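Side-chain contacts in 1,4-dihydroxy-6-naphtoate synthase (Archaeoglobus fulgidus, PDB 1ZBM), which probably converts cyclic dehypoxanthine futalosine into 1,4-dihydroxy-6-naphthoate, releasing dihydroxyacetone, in the futalosine route to menaquinone: residues N248-E251 / S252-A255; N186-R189 / R190-V194; D134-I137 / Q138-D142; A107-G110 / R111-A115. All blocks are in the same frame, centred on the assembly; numbering follows the deposited sequence.

Interaction 1 (N248-E251 / S252-A255)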
loop_
_atom_site.group_PDB
_atom_site.type_symbol
_atom_site.label_atom_id
_atom_site.label_comp_id
_atom_site.label_asym_id
_atom_site.label_seq_id
_atom_site.Cartn_x
_atom_site.Cartn_y
_atom_site.Cartn_z
ATOM N N ASN A 248 1.856 -14.319 4.289
ATOM C CA ASN A 248 1.703 -15.233 3.153
ATOM C C ASN A 248 0.374 -14.944 2.443
ATOM O O ASN A 248 -0.696 -15.088 3.034
ATOM C CB ASN A 248 1.719 -16.687 3.650
ATOM C CG ASN A 248 1.768 -17.695 2.516
ATOM O OD1 ASN A 248 2.651 -17.636 1.666
ATOM N ND2 ASN A 248 0.828 -18.632 2.504
HETATM N N MSE A 249 0.435 -14.546 1.179
HETATM C CA MSE A 249 -0.793 -14.244 0.447
HETATM C C MSE A 249 -1.636 -15.509 0.257
HETATM O O MSE A 249 -1.232 -16.428 -0.445
HETATM C CB MSE A 249 -0.458 -13.634 -0.913
HETATM C CG MSE A 249 -1.619 -12.939 -1.590
HETATM SE SE MSE A 249 -1.087 -12.236 -3.310
HETATM C CE MSE A 249 -0.169 -10.647 -2.683
ATOM N N PRO A 250 -2.824 -15.573 0.886
ATOM C CA PRO A 250 -3.684 -16.757 0.752
ATOM C C PRO A 250 -4.361 -16.831 -0.610
ATOM O O PRO A 250 -4.322 -15.868 -1.382
ATOM C CB PRO A 250 -4.679 -16.583 1.892
ATOM C CG PRO A 250 -4.861 -15.089 1.941
ATOM C CD PRO A 250 -3.418 -14.587 1.811
ATOM N N GLU A 251 -4.994 -17.964 -0.903
ATOM C CA GLU A 251 -5.669 -18.143 -2.186
ATOM C C GLU A 251 -6.744 -17.094 -2.461
ATOM O O GLU A 251 -6.890 -16.651 -3.596
ATOM C CB GLU A 251 -6.275 -19.558 -2.286
ATOM C CG GLU A 251 -5.240 -20.686 -2.299
ATOM C CD GLU A 251 -4.752 -21.077 -0.909
ATOM O OE1 GLU A 251 -4.645 -20.183 -0.034
ATOM O OE2 GLU A 251 -4.472 -22.283 -0.692
ATOM N N SER A 252 -7.478 -16.687 -1.426
ATOM C CA SER A 252 -8.544 -15.699 -1.576
ATOM C C SER A 252 -8.035 -14.368 -2.109
ATOM O O SER A 252 -8.693 -13.731 -2.931
ATOM C CB SER A 252 -9.285 -15.487 -0.242
ATOM O OG SER A 252 -8.447 -14.926 0.757
ATOM N N VAL A 253 -6.860 -13.952 -1.646
ATOM C CA VAL A 253 -6.259 -12.699 -2.098
ATOM C C VAL A 253 -5.782 -12.831 -3.545
ATOM O O VAL A 253 -5.813 -11.859 -4.304
ATOM C CB VAL A 253 -5.055 -12.281 -1.199
ATOM C CG1 VAL A 253 -4.379 -11.038 -1.765
ATOM C CG2 VAL A 253 -5.535 -12.020 0.216
ATOM N N ASP A 254 -5.328 -14.021 -3.931
ATOM C CA ASP A 254 -4.895 -14.216 -5.319
ATOM C C ASP A 254 -6.135 -14.051 -6.193
ATOM O O ASP A 254 -6.068 -13.475 -7.275
ATOM C CB ASP A 254 -4.340 -15.624 -5.581
ATOM C CG ASP A 254 -3.035 -15.901 -4.865
ATOM O OD1 ASP A 254 -2.183 -14.981 -4.757
ATOM O OD2 ASP A 254 -2.848 -17.063 -4.433
ATOM N N ALA A 255 -7.264 -14.574 -5.719
ATOM C CA ALA A 255 -8.513 -14.505 -6.468
ATOM C C ALA A 255 -8.995 -13.069 -6.575
ATOM O O ALA A 255 -9.513 -12.654 -7.616
ATOM C CB ALA A 255 -9.573 -15.364 -5.798
HETATM O O HOH W 1 -1.640 -18.133 -2.418
#
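In Met-249, present as selenomethionine, CG lies anti to the backbone N (chi1 -164°) and SE prolongs the extended chain, which brings CG to Val-253 and SE to Asp-254. Val-253 likewise holds CG1 anti to its N (chi1 175°), and the two side chains cross at about a right angle; CG of Met-249 comes within 3.4 Å of CG1 of Val-253, tight for two carbons. The other branch of the valine, CG2, rests on the proline ring, 3.6 Å from CG of Pro-250. Beyond them, SE of Met-249 stands 3.3 Å from OD1 of Asp-254. The second carboxylate oxygen is served by a water, which donates to OD2 of Asp-254 (2.6 Å) and to the backbone O of Met-249. Pro-250 is the N-cap residue of helix 251-265, and its O takes weak bonds from N of Val-253 and Asp-254; N of Ala-255 donates to O of Glu-251 at 3.0 Å in a helical bond. Val-253 also packs on Val-85 and Tyr-245. Pro-250 has no polar capping side chain. The carboxylate of Asp-254, ending the first turn, is likely to be favoured by the helix dipole, and its water ties the helix start to the loop.

Interaction 2 (N186-R189 / R190-V194); sequences NAIR and RDLSV
NE of Arg-189 donates to OD1 of Asp-191 at 2.6 Å, the bond that carries this salt bridge. The N-H...O angle is 148°, a moderately bent bond, and the oxygen lies at the edge of the guanidinium, near its plane; in return OD1 is met on its syn side. Guanidinium and carboxylate planes are turned 30° apart, and NH2 of Arg-189 stays 3.6 Å from OD2 of Asp-191, so the grip is one-pronged. Alongside, CG1 of Ile-188 presses on CD1 of Leu-192 at 3.5 Å, a close fit of apolar branches. What positions the carboxylate is a type I turn from Arg-189 to Leu-192, together with the Asp-191 CG wedged between backbone N and carbonyl carbon (chi1 73°). On the arginine, NH1 bonds to O of Ala-57, which steadies its far end. A leucine in place of Arg-189 would probably leave Asp-191 without its charged mate and the carbonyl of Ala-57 without this donor. Farther out, NH2 of Arg-190 holds O of Asp-73, and OG of Ser-193 caps N of Val-196. The turn thus leads from strand 181-189, which runs between strands 61-65 and 76-86, into helix 194-213.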
loop_
_atom_site.group_PDB
_atom_site.type_symbol
_atom_site.label_atom_id
_atom_site.label_comp_id
_atom_site.label_asym_id
_atom_site.label_seq_id
_atom_site.Cartn_x
_atom_site.Cartn_y
_atom_site.Cartn_z
ATOM N N ASN A 186 4.347 -6.644 -2.481
ATOM C CA ASN A 186 5.790 -6.666 -2.504
ATOM C C ASN A 186 6.120 -7.342 -3.828
ATOM O O ASN A 186 5.636 -8.432 -4.108
ATOM C CB ASN A 186 6.370 -7.454 -1.333
ATOM C CG ASN A 186 7.379 -6.645 -0.548
ATOM O OD1 ASN A 186 8.240 -7.192 0.147
ATOM N ND2 ASN A 186 7.275 -5.326 -0.652
ATOM N N ALA A 187 6.933 -6.674 -4.640
ATOM C CA ALA A 187 7.296 -7.171 -5.954
ATOM C C ALA A 187 8.794 -7.451 -6.103
ATOM O O ALA A 187 9.634 -6.641 -5.694
ATOM C CB ALA A 187 6.849 -6.164 -7.006
ATOM N N ILE A 188 9.122 -8.597 -6.700
ATOM C CA ILE A 188 10.517 -8.976 -6.915
ATOM C C ILE A 188 10.801 -9.190 -8.406
ATOM O O ILE A 188 10.085 -9.925 -9.082
ATOM C CB ILE A 188 10.897 -10.253 -6.082
ATOM C CG1 ILE A 188 12.371 -10.618 -6.295
ATOM C CG2 ILE A 188 10.015 -11.413 -6.455
ATOM C CD1 ILE A 188 12.868 -11.658 -5.318
ATOM N N ARG A 189 11.850 -8.528 -8.901
ATOM C CA ARG A 189 12.239 -8.590 -10.306
ATOM C C ARG A 189 12.359 -10.051 -10.743
ATOM O O ARG A 189 12.809 -10.897 -9.974
ATOM C CB ARG A 189 13.560 -7.818 -10.514
ATOM C CG ARG A 189 13.681 -7.088 -11.870
ATOM C CD ARG A 189 14.744 -5.967 -11.872
ATOM N NE ARG A 189 16.101 -6.471 -11.673
ATOM C CZ ARG A 189 17.141 -5.725 -11.297
ATOM N NH1 ARG A 189 16.992 -4.421 -11.074
ATOM N NH2 ARG A 189 18.330 -6.294 -11.124
ATOM N N ARG A 190 11.946 -10.357 -11.967
ATOM C CA ARG A 190 11.984 -11.737 -12.435
ATOM C C ARG A 190 13.356 -12.260 -12.851
ATOM O O ARG A 190 13.532 -13.470 -13.009
ATOM C CB ARG A 190 10.994 -11.914 -13.592
ATOM C CG ARG A 190 9.519 -11.742 -13.210
ATOM C CD ARG A 190 8.638 -11.745 -14.459
ATOM N NE ARG A 190 7.223 -11.520 -14.175
ATOM C CZ ARG A 190 6.406 -12.429 -13.654
ATOM N NH1 ARG A 190 6.856 -13.639 -13.351
ATOM N NH2 ARG A 190 5.132 -12.125 -13.449
ATOM N N ASP A 191 14.328 -11.367 -13.022
ATOM C CA ASP A 191 15.672 -11.782 -13.437
ATOM C C ASP A 191 16.585 -12.240 -12.294
ATOM O O ASP A 191 17.742 -12.605 -12.528
ATOM C CB ASP A 191 16.370 -10.646 -14.186
ATOM C CG ASP A 191 16.798 -9.532 -13.266
ATOM O OD1 ASP A 191 15.921 -8.834 -12.724
ATOM O OD2 ASP A 191 18.018 -9.364 -13.064
ATOM N N LEU A 192 16.082 -12.215 -11.065
ATOM C CA LEU A 192 16.880 -12.642 -9.916
ATOM C C LEU A 192 16.851 -14.158 -9.809
ATOM O O LEU A 192 15.847 -14.787 -10.140
ATOM C CB LEU A 192 16.321 -12.042 -8.630
ATOM C CG LEU A 192 16.195 -10.519 -8.603
ATOM C CD1 LEU A 192 15.665 -10.097 -7.244
ATOM C CD2 LEU A 192 17.559 -9.876 -8.877
ATOM N N SER A 193 17.944 -14.735 -9.329
ATOM C CA SER A 193 18.038 -16.182 -9.198
ATOM C C SER A 193 17.033 -16.766 -8.209
ATOM O O SER A 193 16.494 -16.063 -7.352
ATOM C CB SER A 193 19.452 -16.583 -8.770
ATOM O OG SER A 193 19.699 -16.202 -7.425
ATOM N N VAL A 194 16.781 -18.063 -8.345
ATOM C CA VAL A 194 15.857 -18.760 -7.466
ATOM C C VAL A 194 16.406 -18.651 -6.045
ATOM O O VAL A 194 15.654 -18.519 -5.068
ATOM C CB VAL A 194 15.726 -20.249 -7.888
ATOM C CG1 VAL A 194 14.885 -21.018 -6.880
ATOM C CG2 VAL A 194 15.087 -20.335 -9.270
#

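Interaction 3 (D134-I137 / Q138-D142)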
loop_
_atom_site.group_PDB
_atom_site.type_symbol
_atom_site.label_atom_id
_atom_site.label_comp_id
_atom_site.label_asym_id
_atom_site.label_seq_id
_atom_site.Cartn_x
_atom_site.Cartn_y
_atom_site.Cartn_z
ATOM N N ASP A 134 0.767 14.087 1.272
ATOM C CA ASP A 134 0.950 15.025 2.370
ATOM C C ASP A 134 0.301 16.396 2.147
ATOM O O ASP A 134 0.690 17.381 2.777
ATOM C CB ASP A 134 2.443 15.204 2.650
ATOM C CG ASP A 134 3.211 15.623 1.422
ATOM O OD1 ASP A 134 2.870 16.668 0.837
ATOM O OD2 ASP A 134 4.153 14.904 1.028
ATOM N N ARG A 135 -0.678 16.475 1.256
ATOM C CA ARG A 135 -1.338 17.749 1.039
ATOM C C ARG A 135 -2.825 17.592 0.801
ATOM O O ARG A 135 -3.553 18.573 0.685
ATOM C CB ARG A 135 -0.706 18.504 -0.126
ATOM C CG ARG A 135 -0.927 19.981 0.006
ATOM C CD ARG A 135 -0.161 20.774 -1.017
ATOM N NE ARG A 135 -0.348 22.213 -0.834
ATOM C CZ ARG A 135 -1.530 22.823 -0.752
ATOM N NH1 ARG A 135 -1.589 24.148 -0.594
ATOM N NH2 ARG A 135 -2.653 22.119 -0.824
ATOM N N ILE A 136 -3.275 16.345 0.757
ATOM C CA ILE A 136 -4.684 16.046 0.530
ATOM C C ILE A 136 -5.591 16.634 1.607
ATOM O O ILE A 136 -6.577 17.292 1.292
ATOM C CB ILE A 136 -4.943 14.542 0.511
ATOM C CG1 ILE A 136 -3.953 13.850 -0.429
ATOM C CG2 ILE A 136 -6.382 14.283 0.117
ATOM C CD1 ILE A 136 -4.109 14.174 -1.882
ATOM N N ILE A 137 -5.263 16.382 2.872
ATOM C CA ILE A 137 -6.085 16.864 3.967
ATOM C C ILE A 137 -6.217 18.372 3.970
ATOM O O ILE A 137 -7.321 18.908 4.088
ATOM C CB ILE A 137 -5.537 16.417 5.328
ATOM C CG1 ILE A 137 -5.592 14.897 5.433
ATOM C CG2 ILE A 137 -6.374 17.032 6.453
ATOM C CD1 ILE A 137 -6.999 14.350 5.530
ATOM N N GLN A 138 -5.094 19.063 3.850
ATOM C CA GLN A 138 -5.123 20.515 3.838
ATOM C C GLN A 138 -6.027 21.013 2.693
ATOM O O GLN A 138 -6.919 21.829 2.917
ATOM C CB GLN A 138 -3.696 21.068 3.690
ATOM C CG GLN A 138 -3.583 22.571 3.901
ATOM C CD GLN A 138 -2.156 23.081 3.769
ATOM O OE1 GLN A 138 -1.892 24.044 3.035
ATOM N NE2 GLN A 138 -1.223 22.442 4.480
ATOM N N ALA A 139 -5.822 20.496 1.481
ATOM C CA ALA A 139 -6.615 20.919 0.326
ATOM C C ALA A 139 -8.122 20.786 0.530
ATOM O O ALA A 139 -8.903 21.591 0.018
ATOM C CB ALA A 139 -6.194 20.135 -0.923
ATOM N N VAL A 140 -8.535 19.765 1.263
ATOM C CA VAL A 140 -9.950 19.564 1.501
ATOM C C VAL A 140 -10.510 20.568 2.497
ATOM O O VAL A 140 -11.535 21.222 2.242
ATOM C CB VAL A 140 -10.213 18.151 1.997
ATOM C CG1 VAL A 140 -11.692 17.965 2.277
ATOM C CG2 VAL A 140 -9.736 17.165 0.945
ATOM N N LEU A 141 -9.823 20.697 3.626
ATOM C CA LEU A 141 -10.221 21.628 4.676
ATOM C C LEU A 141 -10.256 23.057 4.152
ATOM O O LEU A 141 -11.128 23.835 4.527
ATOM C CB LEU A 141 -9.247 21.540 5.860
ATOM C CG LEU A 141 -9.283 20.287 6.763
ATOM C CD1 LEU A 141 -8.146 20.341 7.795
ATOM C CD2 LEU A 141 -10.622 20.221 7.469
ATOM N N ASP A 142 -9.309 23.407 3.288
ATOM C CA ASP A 142 -9.274 24.761 2.744
ATOM C C ASP A 142 -10.074 24.884 1.440
ATOM O O ASP A 142 -9.943 25.867 0.714
ATOM C CB ASP A 142 -7.821 25.219 2.530
ATOM C CG ASP A 142 -7.106 25.561 3.839
ATOM O OD1 ASP A 142 -7.732 25.462 4.918
ATOM O OD2 ASP A 142 -5.911 25.939 3.785
#
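Arg-135 and Gln-138 meet through their polar ends without a hydrogen bond: OE1 of Gln-138 stands over one face of the guanidinium, offset toward its rim, 3.6 Å from NH1 of Arg-135. The amide and guanidinium planes are inclined by 47°. The arginine chain is extended, with CG anti to the backbone N (chi1 -155°), and so passes along the helix until NH2 lies 4.1 Å from CB of Ala-139, which sits at the guanidinium edge. Its strong partner is farther on, since NH2 also forms a salt bridge with Glu-144.

The backbone bonds are those of an alpha helix, from N of Ala-139 to O of Arg-135, N of Val-140 to O of Ile-136 and N of Leu-141 to O of Ile-137. The last, at 3.1 Å between Leu-141 N and Ile-137 O, is almost straight (178°).

Among apolar groups, Ile-137 and Leu-141 lie side by side and point the same way, CG2 of the isoleucine 4.0 Å from CD1 of the leucine. Ile-136 and Ile-137 both reach Leu-150 of strand 147-150, while Val-140 and Leu-141 touch Leu-163.

Such a short amphipathic helix, one side on the sheet and the other bearing polar residues, is the connection of a beta-alpha-beta crossover, here from strand 127-130 to strand 147-150, consistent with the periplasmic-binding-protein-like fold of the family.

Interaction 4 (A107-G110 / R111-A115); sequences AVPG and RYTTA
The carbonyl O of Gly-110 is gripped by both the backbone and the side chain of Thr-113, and by ND2 of Asn-116. N of Thr-113 closes a type I turn with a 3.2 Å bond to O of Gly-110, nearly straight at 169° but arriving from above the carbonyl plane. OG1 of Thr-113 donates to the same O of Gly-110, also at 3.2 Å, and lies in that plane. With OG1 set between the backbone N and the carbonyl carbon (chi1 70°), the hydroxyl faces back to the turn and also accepts from N of Asn-116, as the N-cap of helix 114-122. The methyl CG2 of Thr-113 packs at 3.3 Å from O of Gly-110, and a CB on the glycine would fall 3.2 Å from that methyl. A valine in place of Thr-113 would probably leave N of Asn-116 without its cap and O of Gly-110 with one donor fewer. OG1 of Thr-114 bonds to O of Leu-183 and to N of His-67. One threonine hydroxyl, giving to the turn and receiving from the helix, thus probably helps to fix the passage from strand 105-108 into the helix start where Thr-114 and Ala-115 are predicted to bind substrate.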
loop_
_atom_site.group_PDB
_atom_site.type_symbol
_atom_site.label_atom_id
_atom_site.label_comp_id
_atom_site.label_asym_id
_atom_site.label_seq_id
_atom_site.Cartn_x
_atom_site.Cartn_y
_atom_site.Cartn_z
ATOM N N ALA A 107 -8.850 15.245 -4.936
ATOM C CA ALA A 107 -7.396 15.149 -4.815
ATOM C C ALA A 107 -7.033 13.673 -4.653
ATOM O O ALA A 107 -7.653 12.963 -3.870
ATOM C CB ALA A 107 -6.906 15.952 -3.601
ATOM N N VAL A 108 -6.037 13.228 -5.412
ATOM C CA VAL A 108 -5.572 11.842 -5.382
ATOM C C VAL A 108 -4.063 11.803 -5.165
ATOM O O VAL A 108 -3.319 12.564 -5.790
ATOM C CB VAL A 108 -5.886 11.118 -6.704
ATOM C CG1 VAL A 108 -7.385 10.923 -6.843
ATOM C CG2 VAL A 108 -5.340 11.929 -7.868
ATOM N N PRO A 109 -3.590 10.893 -4.298
ATOM C CA PRO A 109 -2.167 10.743 -3.982
ATOM C C PRO A 109 -1.288 10.249 -5.132
ATOM O O PRO A 109 -0.101 10.559 -5.189
ATOM C CB PRO A 109 -2.190 9.763 -2.822
ATOM C CG PRO A 109 -3.297 8.850 -3.219
ATOM C CD PRO A 109 -4.374 9.820 -3.662
ATOM N N GLY A 110 -1.869 9.467 -6.032
ATOM C CA GLY A 110 -1.099 8.937 -7.136
ATOM C C GLY A 110 -1.947 8.176 -8.136
ATOM O O GLY A 110 -2.780 7.324 -7.783
ATOM N N ARG A 111 -1.721 8.489 -9.405
ATOM C CA ARG A 111 -2.453 7.861 -10.493
ATOM C C ARG A 111 -2.421 6.339 -10.484
ATOM O O ARG A 111 -3.418 5.700 -10.783
ATOM C CB ARG A 111 -1.911 8.336 -11.842
ATOM C CG ARG A 111 -2.696 7.747 -12.985
ATOM C CD ARG A 111 -1.977 7.898 -14.297
ATOM N NE ARG A 111 -1.852 9.303 -14.681
ATOM C CZ ARG A 111 -1.547 9.713 -15.908
ATOM N NH1 ARG A 111 -1.451 11.011 -16.163
ATOM N NH2 ARG A 111 -1.347 8.823 -16.877
ATOM N N TYR A 112 -1.275 5.766 -10.146
ATOM C CA TYR A 112 -1.126 4.322 -10.160
ATOM C C TYR A 112 -1.444 3.570 -8.867
ATOM O O TYR A 112 -1.192 2.372 -8.776
ATOM C CB TYR A 112 0.285 3.973 -10.639
ATOM C CG TYR A 112 0.540 4.375 -12.086
ATOM C CD1 TYR A 112 -0.119 3.736 -13.138
ATOM C CD2 TYR A 112 1.410 5.412 -12.400
ATOM C CE1 TYR A 112 0.083 4.127 -14.470
ATOM C CE2 TYR A 112 1.617 5.813 -13.723
ATOM C CZ TYR A 112 0.952 5.172 -14.751
ATOM O OH TYR A 112 1.116 5.584 -16.057
ATOM N N THR A 113 -2.005 4.242 -7.871
ATOM C CA THR A 113 -2.319 3.537 -6.640
ATOM C C THR A 113 -3.581 2.728 -6.811
ATOM O O THR A 113 -4.438 3.041 -7.640
ATOM C CB THR A 113 -2.561 4.480 -5.493
ATOM O OG1 THR A 113 -3.795 5.174 -5.714
ATOM C CG2 THR A 113 -1.422 5.468 -5.392
ATOM N N THR A 114 -3.689 1.676 -6.015
ATOM C CA THR A 114 -4.857 0.820 -6.054
ATOM C C THR A 114 -6.104 1.625 -5.683
ATOM O O THR A 114 -7.182 1.419 -6.246
ATOM C CB THR A 114 -4.671 -0.351 -5.093
ATOM O OG1 THR A 114 -3.569 -1.146 -5.547
ATOM C CG2 THR A 114 -5.922 -1.213 -5.047
ATOM N N ALA A 115 -5.946 2.556 -4.749
ATOM C CA ALA A 115 -7.062 3.387 -4.318
ATOM C C ALA A 115 -7.602 4.225 -5.473
ATOM O O ALA A 115 -8.794 4.536 -5.519
ATOM C CB ALA A 115 -6.634 4.299 -3.170
#

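Interactions 3 and 4 belong to one lobe and touch directly: CD1 of Ile-136 packs 3.7 Å from CB of Ala-107, and their centres lie about 15 Å apart. Both approach the predicted proton acceptor His-152, whose side chain is about 6 Å from that of Pro-109 and about 8 Å from that of Ile-136. Interactions 1 and 2 are associated with the other sheet, each packing on strand 76-86; their nearest atoms are about 6 Å apart. In interaction 1 the side chain of Val-253 lies about 10 Å from that of Thr-114, in the predicted substrate site. Interaction 2 lies away from the predicted substrate and proton-acceptor residues, its centre about 37 Å from that of interaction 3.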